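Nudix hydrolase domain-containing protein (Thermotoga maritima, PDB 3E57) is of unknown function but is probably a Nudix hydrolase, a family that typically cleaves nucleoside diphosphates linked to other groups. Local coordinates at residues Pro71-Met76 with Arg125-Glu130; Ile75-Arg80 with Arg163-Ser168; Arg80-Lys85 with Trp177-Leu182; Asn97-Gly102 with Ser189-Gly194; Leu138-Leu143 with Leu156-Leu161. All coordinates share one frame; numbering follows the deposited sequence.

Interaction 1: residues Pro71-Met76 with Arg125-Glu130; sequences PYVVIM and REVNEE
The Nudix-box helix packs on the central mixed sheet here, with V127 of helix segment 125-130 meeting V73 and I75 of strand segment 71-76. The tightest point is methyl to methyl. V73 CG2 lies 3.5 Å from V127 CG2, closer than usual van der Waals contact. In V73, CG1 is anti to the backbone N (chi1 -175°), and CG2 lies beside that N. The two valine side chains cross at about a right angle. I75 CD1 adds a looser touch to V127 CG1 at 4.4 Å. V127 also reaches V133 of strand 131-145, and I75 packs on V131 and V133.

The sequence REVNEE of 125-130 fits the REUXEE core of the Nudix box, with V127 as its hydrophobic residue. In this family, glutamates of that motif commonly bind divalent metal, and the match is consistent with a similar role here. V127 faces the sheet. R125 and E129 take no part in the packing and pair with each other. R125 NH1 donates to E129 OE2 at 3.1 Å in a salt bridge, and the oxygen is met from above the carboxylate plane. D111 and the carbonyl of H106 hold other nitrogens of R125.

E126 slides past V73 in the opposite direction. Its chain bends at chi2 (-90°), which turns CD away from an extended path. E126 OE1 comes within 3.9 Å of V73 CG2. It also lies 3.3 Å from P71 O, but both are acceptors and no hydrogen bond joins them. Y72 points to the other side of the sheet, where its ring meets W195 edge-to-face.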
# COMPACT_ATOMS: atom_id res chain seq x y z
N PRO B 71 4.14 -8.27 15.17
CA PRO B 71 2.85 -7.76 15.61
C PRO B 71 2.94 -6.24 15.78
O PRO B 71 3.95 -5.75 16.28
CB PRO B 71 2.63 -8.47 16.96
CG PRO B 71 4.00 -8.91 17.39
CD PRO B 71 4.68 -9.26 16.12
N TYR B 72 1.93 -5.52 15.32
CA TYR B 72 1.96 -4.06 15.24
C TYR B 72 0.58 -3.54 15.64
O TYR B 72 -0.40 -3.71 14.90
CB TYR B 72 2.31 -3.63 13.82
CG TYR B 72 2.71 -2.18 13.68
CD1 TYR B 72 3.93 -1.73 14.19
CD2 TYR B 72 1.91 -1.27 13.02
CE1 TYR B 72 4.31 -0.41 14.07
CE2 TYR B 72 2.30 0.07 12.89
CZ TYR B 72 3.51 0.48 13.42
OH TYR B 72 3.90 1.82 13.28
N VAL B 73 0.49 -2.93 16.81
CA VAL B 73 -0.79 -2.62 17.42
C VAL B 73 -0.99 -1.12 17.52
O VAL B 73 -0.18 -0.41 18.10
CB VAL B 73 -0.90 -3.24 18.82
CG1 VAL B 73 -2.30 -3.01 19.39
CG2 VAL B 73 -0.57 -4.74 18.77
N VAL B 74 -2.10 -0.66 16.94
CA VAL B 74 -2.55 0.70 17.09
C VAL B 74 -3.57 0.69 18.23
O VAL B 74 -4.48 -0.15 18.25
CB VAL B 74 -3.22 1.19 15.80
CG1 VAL B 74 -3.84 2.57 16.01
CG2 VAL B 74 -2.21 1.20 14.65
N ILE B 75 -3.40 1.61 19.17
CA ILE B 75 -4.23 1.64 20.37
C ILE B 75 -5.21 2.79 20.27
O ILE B 75 -4.81 3.91 19.97
CB ILE B 75 -3.34 1.79 21.63
CG1 ILE B 75 -2.56 0.50 21.87
CG2 ILE B 75 -4.18 2.13 22.87
CD1 ILE B 75 -1.48 0.63 22.89
N MET B 76 -6.49 2.50 20.51
CA MET B 76 -7.51 3.54 20.64
C MET B 76 -8.17 3.51 22.02
O MET B 76 -8.59 2.45 22.47
CB MET B 76 -8.59 3.38 19.58
CG MET B 76 -8.20 3.93 18.22
SD MET B 76 -9.60 4.01 17.11
CE MET B 76 -10.35 5.58 17.57
N ARG B 125 2.78 -9.49 25.03
CA ARG B 125 4.02 -9.07 25.68
C ARG B 125 4.59 -7.79 25.07
O ARG B 125 4.86 -6.81 25.78
CB ARG B 125 5.06 -10.19 25.58
CG ARG B 125 6.45 -9.80 26.10
CD ARG B 125 7.49 -10.88 25.81
NE ARG B 125 7.56 -11.22 24.40
CZ ARG B 125 8.12 -10.46 23.46
NH1 ARG B 125 8.66 -9.28 23.75
NH2 ARG B 125 8.14 -10.87 22.20
N GLU B 126 4.79 -7.83 23.75
CA GLU B 126 5.26 -6.70 22.94
C GLU B 126 4.60 -5.38 23.36
O GLU B 126 5.28 -4.40 23.63
CB GLU B 126 4.95 -7.03 21.47
CG GLU B 126 5.36 -6.00 20.44
CD GLU B 126 4.28 -4.98 20.14
OE1 GLU B 126 3.27 -5.31 19.47
OE2 GLU B 126 4.47 -3.83 20.58
N VAL B 127 3.27 -5.39 23.41
CA VAL B 127 2.49 -4.20 23.79
C VAL B 127 2.72 -3.83 25.26
O VAL B 127 2.96 -2.67 25.57
CB VAL B 127 0.98 -4.42 23.52
CG1 VAL B 127 0.13 -3.30 24.14
CG2 VAL B 127 0.72 -4.51 22.01
N ASN B 128 2.67 -4.82 26.15
CA ASN B 128 2.82 -4.56 27.60
C ASN B 128 4.20 -4.06 28.02
O ASN B 128 4.32 -3.37 29.03
CB ASN B 128 2.42 -5.80 28.41
CG ASN B 128 0.91 -6.06 28.39
OD1 ASN B 128 0.11 -5.17 28.06
ND2 ASN B 128 0.51 -7.27 28.75
N GLU B 129 5.24 -4.39 27.26
CA GLU B 129 6.58 -3.83 27.49
C GLU B 129 6.63 -2.32 27.26
O GLU B 129 7.44 -1.63 27.87
CB GLU B 129 7.63 -4.49 26.59
CG GLU B 129 8.07 -5.88 27.03
CD GLU B 129 9.01 -6.55 26.04
OE1 GLU B 129 9.29 -5.97 24.96
OE2 GLU B 129 9.47 -7.67 26.32
N GLU B 130 5.79 -1.82 26.36
CA GLU B 130 5.86 -0.41 25.95
C GLU B 130 4.84 0.46 26.67
O GLU B 130 5.13 1.61 26.98
CB GLU B 130 5.64 -0.27 24.45
CG GLU B 130 6.50 -1.18 23.59
CD GLU B 130 7.67 -0.46 22.93
OE1 GLU B 130 7.62 -0.26 21.70
OE2 GLU B 130 8.63 -0.10 23.64

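Interaction 2: residues Ile75-Arg80 with Arg163-Ser168; sequences IMDGDR and RGKFFS
M76 and D77 grip the chain at G164 and F166, and the tight part of the contact is made by two hydrogen bonds. G164 N donates to M76 O at 2.9 Å, nearly along the C=O axis. F166 N donates to D77 OD2, also at 2.9 Å and almost straight (N-H...O 172°). The donor lies well above the carboxylate plane. D77 CG is anti to its own backbone N (chi1 -172°), on the side of the carbonyl carbon. The carboxylate thus takes up the amide of F166 just past the corner at G164. Two CA-H...O contacts close the gap between the backbones. R163 CA lies 3.3 Å from M76 O, and D77 CA lies 3.3 Å from G164 O.

M76 and R163 form a parallel bridge, where strand 66-77 ends beside strand 155-163 in the mixed sheet of the Nudix fold. The chain turns at G164, and strand 165-169 goes on to pair with strand 131-145. D77 also starts a type II' turn that leads through G78 and D79 to R80. G78 has positive phi, which favours glycine.

The solvent side is looser. K165 bends at chi2, chi3 and chi4 and crosses D77 obliquely. Its CE comes 3.7 Å from D77 OD2, yet NZ stays 4.5 Å from that oxygen, beyond a salt bridge. The charges may still attract weakly. R163 extends from CG to NE, and its NH1 makes a long, weak ion pair with E139. On the buried side, F166 CB sits 3.8 Å from D77 OD2, while its ring turns from D77 to meet W177 edge-to-face.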
# COMPACT_ATOMS: atom_id res chain seq x y z
N ILE B 75 -3.40 1.61 19.17
CA ILE B 75 -4.23 1.64 20.37
C ILE B 75 -5.21 2.79 20.27
O ILE B 75 -4.81 3.91 19.97
CB ILE B 75 -3.34 1.79 21.63
CG1 ILE B 75 -2.56 0.50 21.87
CG2 ILE B 75 -4.18 2.13 22.87
CD1 ILE B 75 -1.48 0.63 22.89
N MET B 76 -6.49 2.50 20.51
CA MET B 76 -7.51 3.54 20.64
C MET B 76 -8.17 3.51 22.02
O MET B 76 -8.59 2.45 22.47
CB MET B 76 -8.59 3.38 19.58
CG MET B 76 -8.20 3.93 18.22
SD MET B 76 -9.60 4.01 17.11
CE MET B 76 -10.35 5.58 17.57
N ASP B 77 -8.24 4.68 22.65
CA ASP B 77 -8.93 4.88 23.93
C ASP B 77 -10.14 5.75 23.60
O ASP B 77 -9.99 6.94 23.30
CB ASP B 77 -8.00 5.58 24.93
CG ASP B 77 -8.58 5.65 26.36
OD1 ASP B 77 -9.82 5.64 26.53
OD2 ASP B 77 -7.79 5.76 27.31
N GLY B 78 -11.32 5.14 23.62
CA GLY B 78 -12.53 5.82 23.19
C GLY B 78 -12.42 6.17 21.72
O GLY B 78 -12.14 5.30 20.89
N ASP B 79 -12.61 7.44 21.40
CA ASP B 79 -12.55 7.88 20.01
C ASP B 79 -11.22 8.56 19.71
O ASP B 79 -11.10 9.31 18.74
CB ASP B 79 -13.74 8.79 19.67
CG ASP B 79 -14.95 8.00 19.16
OD1 ASP B 79 -14.77 6.90 18.57
OD2 ASP B 79 -16.09 8.47 19.35
N ARG B 80 -10.21 8.26 20.53
CA ARG B 80 -8.87 8.82 20.37
C ARG B 80 -7.88 7.72 20.08
O ARG B 80 -8.07 6.58 20.52
CB ARG B 80 -8.46 9.59 21.62
CG ARG B 80 -9.26 10.85 21.84
CD ARG B 80 -8.80 11.59 23.08
NE ARG B 80 -9.45 12.90 23.18
CZ ARG B 80 -8.87 14.09 22.96
NH1 ARG B 80 -7.58 14.18 22.63
NH2 ARG B 80 -9.59 15.20 23.08
N ARG B 163 -8.59 -1.69 21.15
CA ARG B 163 -9.40 -0.67 21.81
C ARG B 163 -9.41 -0.93 23.31
O ARG B 163 -9.58 -2.07 23.74
CB ARG B 163 -10.83 -0.65 21.27
CG ARG B 163 -11.00 -0.20 19.82
CD ARG B 163 -12.49 -0.01 19.54
NE ARG B 163 -12.83 0.40 18.17
CZ ARG B 163 -13.04 -0.44 17.15
NH1 ARG B 163 -12.92 -1.76 17.30
NH2 ARG B 163 -13.37 0.05 15.96
N GLY B 164 -9.23 0.12 24.11
CA GLY B 164 -9.21 -0.06 25.56
C GLY B 164 -9.03 1.22 26.35
O GLY B 164 -9.43 2.30 25.92
N LYS B 165 -8.44 1.08 27.53
CA LYS B 165 -8.08 2.21 28.35
C LYS B 165 -6.57 2.30 28.27
O LYS B 165 -5.89 1.30 28.49
CB LYS B 165 -8.54 2.02 29.81
CG LYS B 165 -8.52 3.32 30.63
CD LYS B 165 -9.88 4.07 30.58
CE LYS B 165 -9.69 5.59 30.49
NZ LYS B 165 -8.90 6.19 31.61
N PHE B 166 -6.06 3.48 27.93
CA PHE B 166 -4.64 3.76 27.95
C PHE B 166 -4.32 4.52 29.23
O PHE B 166 -5.02 5.47 29.57
CB PHE B 166 -4.21 4.60 26.74
CG PHE B 166 -2.79 5.06 26.80
CD1 PHE B 166 -1.77 4.24 26.35
CD2 PHE B 166 -2.47 6.30 27.34
CE1 PHE B 166 -0.45 4.65 26.43
CE2 PHE B 166 -1.15 6.71 27.42
CZ PHE B 166 -0.15 5.88 26.97
N PHE B 167 -3.27 4.11 29.93
CA PHE B 167 -2.88 4.75 31.19
C PHE B 167 -1.59 5.53 31.04
O PHE B 167 -1.55 6.72 31.37
CB PHE B 167 -2.74 3.71 32.31
CG PHE B 167 -4.01 2.99 32.61
CD1 PHE B 167 -5.05 3.64 33.27
CD2 PHE B 167 -4.18 1.66 32.23
CE1 PHE B 167 -6.23 2.98 33.55
CE2 PHE B 167 -5.36 0.99 32.51
CZ PHE B 167 -6.39 1.65 33.17
N SER B 168 -0.55 4.87 30.53
CA SER B 168 0.74 5.53 30.32
C SER B 168 1.71 4.68 29.50
O SER B 168 1.45 3.51 29.22
CB SER B 168 1.40 5.83 31.67
OG SER B 168 1.81 4.63 32.32

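Interaction 3: residues Arg80-Lys85 with Trp177-Leu182; sequences RVLITK and WELIKL
R80-K85 and W177-L182 form an antiparallel strand pair where strand 176-181 pairs with strand 80-85 of the mixed sheet of the Nudix fold. V81 and I180 are a hydrogen-bonded pair, as are I83 and E178. V81 N donates to I180 O at 2.8 Å, and I180 N returns a bond to V81 O. I83 N donates to E178 O, and E178 N donates to I83 O. The non-hydrogen-bonded pairs R80-K181, L82-L179 and T84-W177 alternate with these.

V81, I83 and I180 lie on one face. V81 and I180 run side by side, pointing the same way. V81 CG1 touches I180 CG1 at 3.4 Å, tighter than a usual van der Waals contact. Each of these CG1 atoms sits between the backbone N and the carbonyl carbon, the crowded position (V81 chi1 60°). I180 CD1 reaches further, to I83 CG1 at 3.7 Å. L185 and F188 of helix 185-189 also pack on I180.

L82, L179 and W177 lie on the other face. L82 crosses W177 at about a right angle, and its CD1 meets W177 CB at 3.7 Å. F166 of strand 165-169 packs on L82.

At the R80 end, R80 runs alongside K181 in the same direction. K181 CG lies over the centre of the guanidinium face. The nearby like charges probably repel, with R80 NH2 4.7 Å from K181 NZ. L179 O lies in the guanidinium plane and accepts from R80 NH1 at 2.8 Å. This bond is bent (N-H...O 139°), with NH1 standing above the carbonyl plane.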
# COMPACT_ATOMS: atom_id res chain seq x y z
N ARG B 80 -10.21 8.26 20.53
CA ARG B 80 -8.87 8.82 20.37
C ARG B 80 -7.88 7.72 20.08
O ARG B 80 -8.07 6.58 20.52
CB ARG B 80 -8.46 9.59 21.62
CG ARG B 80 -9.26 10.85 21.84
CD ARG B 80 -8.80 11.59 23.08
NE ARG B 80 -9.45 12.90 23.18
CZ ARG B 80 -8.87 14.09 22.96
NH1 ARG B 80 -7.58 14.18 22.63
NH2 ARG B 80 -9.59 15.20 23.08
N VAL B 81 -6.83 8.06 19.35
CA VAL B 81 -5.79 7.11 18.97
C VAL B 81 -4.47 7.54 19.58
O VAL B 81 -4.18 8.74 19.67
CB VAL B 81 -5.65 6.98 17.43
CG1 VAL B 81 -5.28 8.31 16.79
CG2 VAL B 81 -4.63 5.91 17.08
N LEU B 82 -3.66 6.56 19.99
CA LEU B 82 -2.38 6.83 20.63
C LEU B 82 -1.28 7.12 19.59
O LEU B 82 -1.03 6.31 18.71
CB LEU B 82 -1.97 5.64 21.49
CG LEU B 82 -0.63 5.74 22.23
CD1 LEU B 82 -0.68 6.80 23.31
CD2 LEU B 82 -0.23 4.38 22.79
N ILE B 83 -0.66 8.28 19.73
CA ILE B 83 0.49 8.69 18.94
C ILE B 83 1.66 8.78 19.91
O ILE B 83 1.50 9.30 21.00
CB ILE B 83 0.26 10.07 18.31
CG1 ILE B 83 -0.88 10.01 17.29
CG2 ILE B 83 1.52 10.59 17.65
CD1 ILE B 83 -0.54 9.32 16.02
N THR B 84 2.82 8.26 19.52
CA THR B 84 4.00 8.35 20.36
C THR B 84 5.13 9.01 19.60
O THR B 84 5.10 9.08 18.37
CB THR B 84 4.46 6.96 20.86
OG1 THR B 84 4.71 6.13 19.72
CG2 THR B 84 3.40 6.31 21.75
N LYS B 85 6.13 9.46 20.34
CA LYS B 85 7.26 10.17 19.79
C LYS B 85 8.42 10.03 20.75
O LYS B 85 8.27 10.33 21.94
CB LYS B 85 6.90 11.65 19.64
CG LYS B 85 7.97 12.49 19.01
CD LYS B 85 7.45 13.89 18.76
CE LYS B 85 7.39 14.70 20.04
NZ LYS B 85 8.32 15.85 20.03
N TRP B 177 3.72 10.64 24.54
CA TRP B 177 2.51 10.13 23.94
C TRP B 177 1.48 11.24 23.90
O TRP B 177 1.57 12.23 24.63
CB TRP B 177 1.98 8.95 24.75
CG TRP B 177 1.70 9.29 26.18
CD1 TRP B 177 2.55 9.15 27.24
CD2 TRP B 177 0.49 9.84 26.70
NE1 TRP B 177 1.94 9.58 28.39
CE2 TRP B 177 0.68 10.02 28.09
CE3 TRP B 177 -0.74 10.22 26.13
CZ2 TRP B 177 -0.32 10.55 28.92
CZ3 TRP B 177 -1.72 10.75 26.96
CH2 TRP B 177 -1.51 10.91 28.33
N GLU B 178 0.50 11.05 23.03
CA GLU B 178 -0.63 11.94 22.88
C GLU B 178 -1.78 11.05 22.48
O GLU B 178 -1.58 10.11 21.72
CB GLU B 178 -0.39 12.92 21.73
CG GLU B 178 0.13 14.28 22.12
CD GLU B 178 0.26 15.19 20.90
OE1 GLU B 178 1.29 15.11 20.21
OE2 GLU B 178 -0.69 15.96 20.63
N LEU B 179 -2.97 11.34 22.97
CA LEU B 179 -4.18 10.71 22.45
C LEU B 179 -4.83 11.77 21.56
O LEU B 179 -5.15 12.85 22.04
CB LEU B 179 -5.13 10.28 23.57
CG LEU B 179 -4.74 9.01 24.33
CD1 LEU B 179 -5.50 8.92 25.65
CD2 LEU B 179 -4.99 7.78 23.50
N ILE B 180 -4.96 11.49 20.27
CA ILE B 180 -5.55 12.47 19.37
C ILE B 180 -6.90 11.99 18.88
O ILE B 180 -7.12 10.79 18.72
CB ILE B 180 -4.62 12.80 18.18
CG1 ILE B 180 -4.49 11.62 17.22
CG2 ILE B 180 -3.24 13.25 18.68
CD1 ILE B 180 -3.72 11.95 15.96
N LYS B 181 -7.79 12.93 18.63
CA LYS B 181 -9.08 12.62 18.04
C LYS B 181 -8.85 12.10 16.62
O LYS B 181 -7.91 12.50 15.94
CB LYS B 181 -9.97 13.86 18.03
CG LYS B 181 -10.43 14.25 19.44
CD LYS B 181 -11.34 15.46 19.47
CE LYS B 181 -10.56 16.77 19.40
NZ LYS B 181 -11.43 17.93 19.77
N LEU B 182 -9.72 11.18 16.19
CA LEU B 182 -9.59 10.57 14.88
C LEU B 182 -9.64 11.62 13.77
O LEU B 182 -8.96 11.48 12.76
CB LEU B 182 -10.68 9.51 14.66
CG LEU B 182 -10.33 8.23 13.91
CD1 LEU B 182 -9.09 7.55 14.47
CD2 LEU B 182 -11.52 7.28 13.98

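Interaction 4: residues Asn97-Gly102 with Ser189-Gly194; sequences NLYSLG and SGVMEG
M192 and V191 pack on Y99 and L101 where two loops of the Nudix domain meet. Segment 97-102 leads toward strand 103-104, and segment 189-194 links helices 185-189 and 194-206.

The apolar contacts come first. M192 lays its side chain against the Y99 and S100 backbone and the CB atoms of Y99 and L101. M192 CG is 4.0 Å from Y99 CB, and M192 SD lies 4.0 Å from L101 CB. The chain bends at chi3 (-45°), and CE comes to L101 CB as well. V191 and Y99 lie side by side, pointing the same way. V191 CG2 touches the ring edge at Y99 CD2, in the ring plane, at 3.8 Å. F188 meets the same ring edge-to-face.

Mixed contacts bring carbon against oxygen. M192 CG is 3.1 Å from Y99 O, a close approach. On the exposed side, L98 crosses E193 at about a right angle. Its two methyls rest side by side over the end of E193, one near each oxygen. L98 CD1 lies 3.7 Å from E193 OE1, and L98 CD2 lies 3.8 Å from E193 OE2. L98 CD2 is also close to V191 O.

No direct hydrogen bond joins the segments. One water bridges them, donating to Y99 O at 2.8 Å and accepting from E193 N at 2.8 Å.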
# COMPACT_ATOMS: atom_id res chain seq x y z
N ASN B 97 12.73 13.23 15.32
CA ASN B 97 11.77 12.32 15.91
C ASN B 97 10.41 12.54 15.28
O ASN B 97 9.79 13.59 15.46
CB ASN B 97 11.73 12.50 17.42
CG ASN B 97 13.05 12.12 18.08
OD1 ASN B 97 13.64 12.92 18.81
ND2 ASN B 97 13.52 10.91 17.82
N LEU B 98 9.99 11.55 14.50
CA LEU B 98 8.69 11.56 13.87
C LEU B 98 7.66 11.11 14.88
O LEU B 98 7.98 10.39 15.83
CB LEU B 98 8.64 10.58 12.69
CG LEU B 98 9.49 10.83 11.44
CD1 LEU B 98 9.99 9.49 10.91
CD2 LEU B 98 8.71 11.55 10.38
N TYR B 99 6.42 11.53 14.68
CA TYR B 99 5.30 10.91 15.37
C TYR B 99 5.13 9.49 14.82
O TYR B 99 5.33 9.24 13.62
CB TYR B 99 4.03 11.70 15.15
CG TYR B 99 4.02 13.11 15.70
CD1 TYR B 99 4.03 13.35 17.07
CD2 TYR B 99 3.93 14.20 14.85
CE1 TYR B 99 3.99 14.67 17.57
CE2 TYR B 99 3.89 15.49 15.33
CZ TYR B 99 3.91 15.73 16.69
OH TYR B 99 3.87 17.05 17.14
N SER B 100 4.79 8.56 15.69
CA SER B 100 4.56 7.19 15.25
C SER B 100 3.20 6.68 15.72
O SER B 100 2.65 7.15 16.72
CB SER B 100 5.69 6.29 15.72
OG SER B 100 5.67 6.18 17.12
N LEU B 101 2.67 5.72 14.97
CA LEU B 101 1.35 5.16 15.18
C LEU B 101 1.54 3.66 15.06
O LEU B 101 1.82 3.13 13.97
CB LEU B 101 0.38 5.61 14.09
CG LEU B 101 -1.03 5.03 14.18
CD1 LEU B 101 -1.77 5.66 15.38
CD2 LEU B 101 -1.83 5.20 12.90
N GLY B 102 1.42 2.98 16.19
CA GLY B 102 1.59 1.54 16.21
C GLY B 102 2.76 1.15 17.07
O GLY B 102 3.83 1.76 17.00
N SER B 189 -0.95 11.93 9.92
CA SER B 189 -0.52 11.00 8.88
C SER B 189 0.32 11.71 7.82
O SER B 189 1.21 11.10 7.21
CB SER B 189 -1.71 10.31 8.20
OG SER B 189 -2.37 11.21 7.33
N GLY B 190 0.04 12.99 7.60
CA GLY B 190 0.79 13.80 6.67
C GLY B 190 2.27 13.95 7.01
O GLY B 190 3.06 14.17 6.11
N VAL B 191 2.64 13.84 8.29
CA VAL B 191 4.04 14.00 8.71
C VAL B 191 4.69 12.70 9.18
O VAL B 191 5.83 12.68 9.63
CB VAL B 191 4.17 15.07 9.81
CG1 VAL B 191 3.66 16.41 9.29
CG2 VAL B 191 3.41 14.66 11.07
N MET B 192 3.95 11.61 9.10
CA MET B 192 4.48 10.34 9.54
C MET B 192 5.05 9.62 8.33
O MET B 192 4.88 10.07 7.19
CB MET B 192 3.39 9.53 10.24
CG MET B 192 3.04 10.09 11.64
SD MET B 192 1.93 9.07 12.67
CE MET B 192 0.80 8.72 11.41
N GLU B 193 5.75 8.52 8.58
CA GLU B 193 6.41 7.75 7.52
C GLU B 193 6.23 6.26 7.77
O GLU B 193 5.73 5.85 8.81
CB GLU B 193 7.91 8.10 7.45
CG GLU B 193 8.21 9.54 7.06
CD GLU B 193 9.69 9.87 7.05
OE1 GLU B 193 10.52 8.95 7.31
OE2 GLU B 193 10.04 11.05 6.81
N GLY B 194 6.62 5.44 6.80
CA GLY B 194 6.68 4.00 6.99
C GLY B 194 5.35 3.37 7.36
O GLY B 194 4.31 3.71 6.79
O HOH W 1 6.14 7.98 11.31

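Interaction 5: residues Leu138-Leu143 with Leu156-Leu161; sequences LEFLGL and LGALFL
F140 has CG anti to its backbone N (chi1 176°), while F160 has CG anti to its carbonyl carbon (chi1 -62°), and the two rings meet edge-to-face. They belong to an antiparallel pair in the mixed sheet of the Nudix fold. The ring centres are 5.2 Å apart and the planes stand at 61°. F140 CD1 lies over one face of F160, offset toward the rim. F140 CB is 3.5 Å from F160 CE1. F41 meets both rings, and F119 and L123 of helix 115-130 cover F160.

On the other face, L141 packs against L159, with L141 CD1 4.1 Å from L159 CD2. Helix 194-206 packs here through L203 and L206 on L141.

E139 and L161 bond in both directions, each N to the other's O at 2.9 Å. Beyond them the register slips by one. L141 and G142 both face L159, a classic beta bulge. The backbone angles at G142 call for glycine. G142 N lies over the centre of one face of the F140 ring. L159 O takes two N-H groups at the bulge, L141 N at 2.8 Å and G142 N at a weak 3.4 Å.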
# COMPACT_ATOMS: atom_id res chain seq x y z
N LEU B 138 -8.47 -7.00 20.60
CA LEU B 138 -7.49 -6.84 19.54
C LEU B 138 -8.22 -7.29 18.29
O LEU B 138 -8.65 -8.45 18.19
CB LEU B 138 -6.22 -7.65 19.76
CG LEU B 138 -5.21 -7.11 20.78
CD1 LEU B 138 -3.81 -7.62 20.45
CD2 LEU B 138 -5.21 -5.59 20.83
N GLU B 139 -8.43 -6.36 17.37
CA GLU B 139 -9.08 -6.66 16.12
C GLU B 139 -7.96 -6.76 15.10
O GLU B 139 -7.29 -5.77 14.86
CB GLU B 139 -10.05 -5.54 15.74
CG GLU B 139 -10.87 -5.82 14.47
CD GLU B 139 -11.71 -4.62 14.01
OE1 GLU B 139 -11.79 -3.60 14.74
OE2 GLU B 139 -12.27 -4.70 12.90
N PHE B 140 -7.74 -7.94 14.54
CA PHE B 140 -6.76 -8.08 13.47
C PHE B 140 -7.28 -7.41 12.20
O PHE B 140 -8.39 -7.70 11.76
CB PHE B 140 -6.48 -9.56 13.22
CG PHE B 140 -5.54 -9.82 12.07
CD1 PHE B 140 -4.19 -9.54 12.17
CD2 PHE B 140 -6.01 -10.35 10.89
CE1 PHE B 140 -3.33 -9.80 11.12
CE2 PHE B 140 -5.16 -10.62 9.83
CZ PHE B 140 -3.83 -10.35 9.95
N LEU B 141 -6.48 -6.52 11.61
CA LEU B 141 -6.87 -5.82 10.39
C LEU B 141 -6.26 -6.43 9.14
O LEU B 141 -6.93 -6.56 8.13
CB LEU B 141 -6.52 -4.34 10.49
CG LEU B 141 -7.10 -3.54 11.65
CD1 LEU B 141 -6.74 -2.06 11.50
CD2 LEU B 141 -8.61 -3.72 11.74
N GLY B 142 -4.99 -6.80 9.20
CA GLY B 142 -4.34 -7.40 8.04
C GLY B 142 -2.83 -7.29 8.11
O GLY B 142 -2.27 -7.14 9.20
N LEU B 143 -2.21 -7.33 6.94
CA LEU B 143 -0.76 -7.37 6.81
C LEU B 143 -0.17 -6.13 6.17
O LEU B 143 -0.73 -5.57 5.21
CB LEU B 143 -0.35 -8.57 5.96
CG LEU B 143 -0.74 -9.94 6.52
CD1 LEU B 143 -0.10 -11.04 5.67
CD2 LEU B 143 -0.30 -10.07 7.95
N LEU B 156 7.53 -8.21 8.14
CA LEU B 156 6.12 -8.38 7.78
C LEU B 156 5.28 -7.95 8.97
O LEU B 156 5.36 -8.56 10.04
CB LEU B 156 5.84 -9.84 7.46
CG LEU B 156 4.39 -10.22 7.18
CD1 LEU B 156 3.91 -9.48 5.95
CD2 LEU B 156 4.25 -11.73 7.01
N GLY B 157 4.46 -6.92 8.80
CA GLY B 157 3.64 -6.42 9.90
C GLY B 157 2.29 -7.09 9.96
O GLY B 157 1.66 -7.30 8.93
N ALA B 158 1.86 -7.44 11.17
CA ALA B 158 0.52 -7.94 11.41
C ALA B 158 -0.17 -6.83 12.17
O ALA B 158 0.09 -6.62 13.36
CB ALA B 158 0.56 -9.22 12.25
N LEU B 159 -1.05 -6.11 11.47
CA LEU B 159 -1.69 -4.92 12.00
C LEU B 159 -2.97 -5.22 12.78
O LEU B 159 -3.89 -5.85 12.25
CB LEU B 159 -2.02 -3.98 10.86
CG LEU B 159 -2.74 -2.67 11.21
CD1 LEU B 159 -1.91 -1.81 12.19
CD2 LEU B 159 -3.02 -1.91 9.90
N PHE B 160 -3.00 -4.74 14.02
CA PHE B 160 -4.17 -4.83 14.88
C PHE B 160 -4.59 -3.47 15.35
O PHE B 160 -3.77 -2.57 15.50
CB PHE B 160 -3.85 -5.63 16.15
CG PHE B 160 -3.46 -7.04 15.90
CD1 PHE B 160 -4.39 -8.06 16.03
CD2 PHE B 160 -2.17 -7.35 15.54
CE1 PHE B 160 -4.04 -9.36 15.79
CE2 PHE B 160 -1.81 -8.66 15.30
CZ PHE B 160 -2.74 -9.66 15.43
N LEU B 161 -5.89 -3.35 15.62
CA LEU B 161 -6.47 -2.23 16.33
C LEU B 161 -6.84 -2.74 17.73
O LEU B 161 -7.66 -3.66 17.86
CB LEU B 161 -7.71 -1.75 15.61
CG LEU B 161 -8.52 -0.65 16.27
CD1 LEU B 161 -7.66 0.58 16.55
CD2 LEU B 161 -9.71 -0.30 15.38

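Interactions 1 and 5 are buried near the middle of the chain, while 2, 3 and 4 lie nearer the surface. Strand 66-77 joins interactions 1 and 2 and pairs with strand 155-163 of interaction 5. Helix 115-130 of interaction 1 also covers one face of interaction 5. Interactions 3 and 5 rest on regular backbone bonding, with a bulge in interaction 5. Interaction 1 has no hydrogen bond across it and relies on V73, I75 and V127 packing. Interaction 2 adds a side-chain carboxylate, and interaction 4 a bridging water. I75 O bonds to L82 N, tying interactions 1 and 2 to 3. T84 O to S100 N ties 3 to 4.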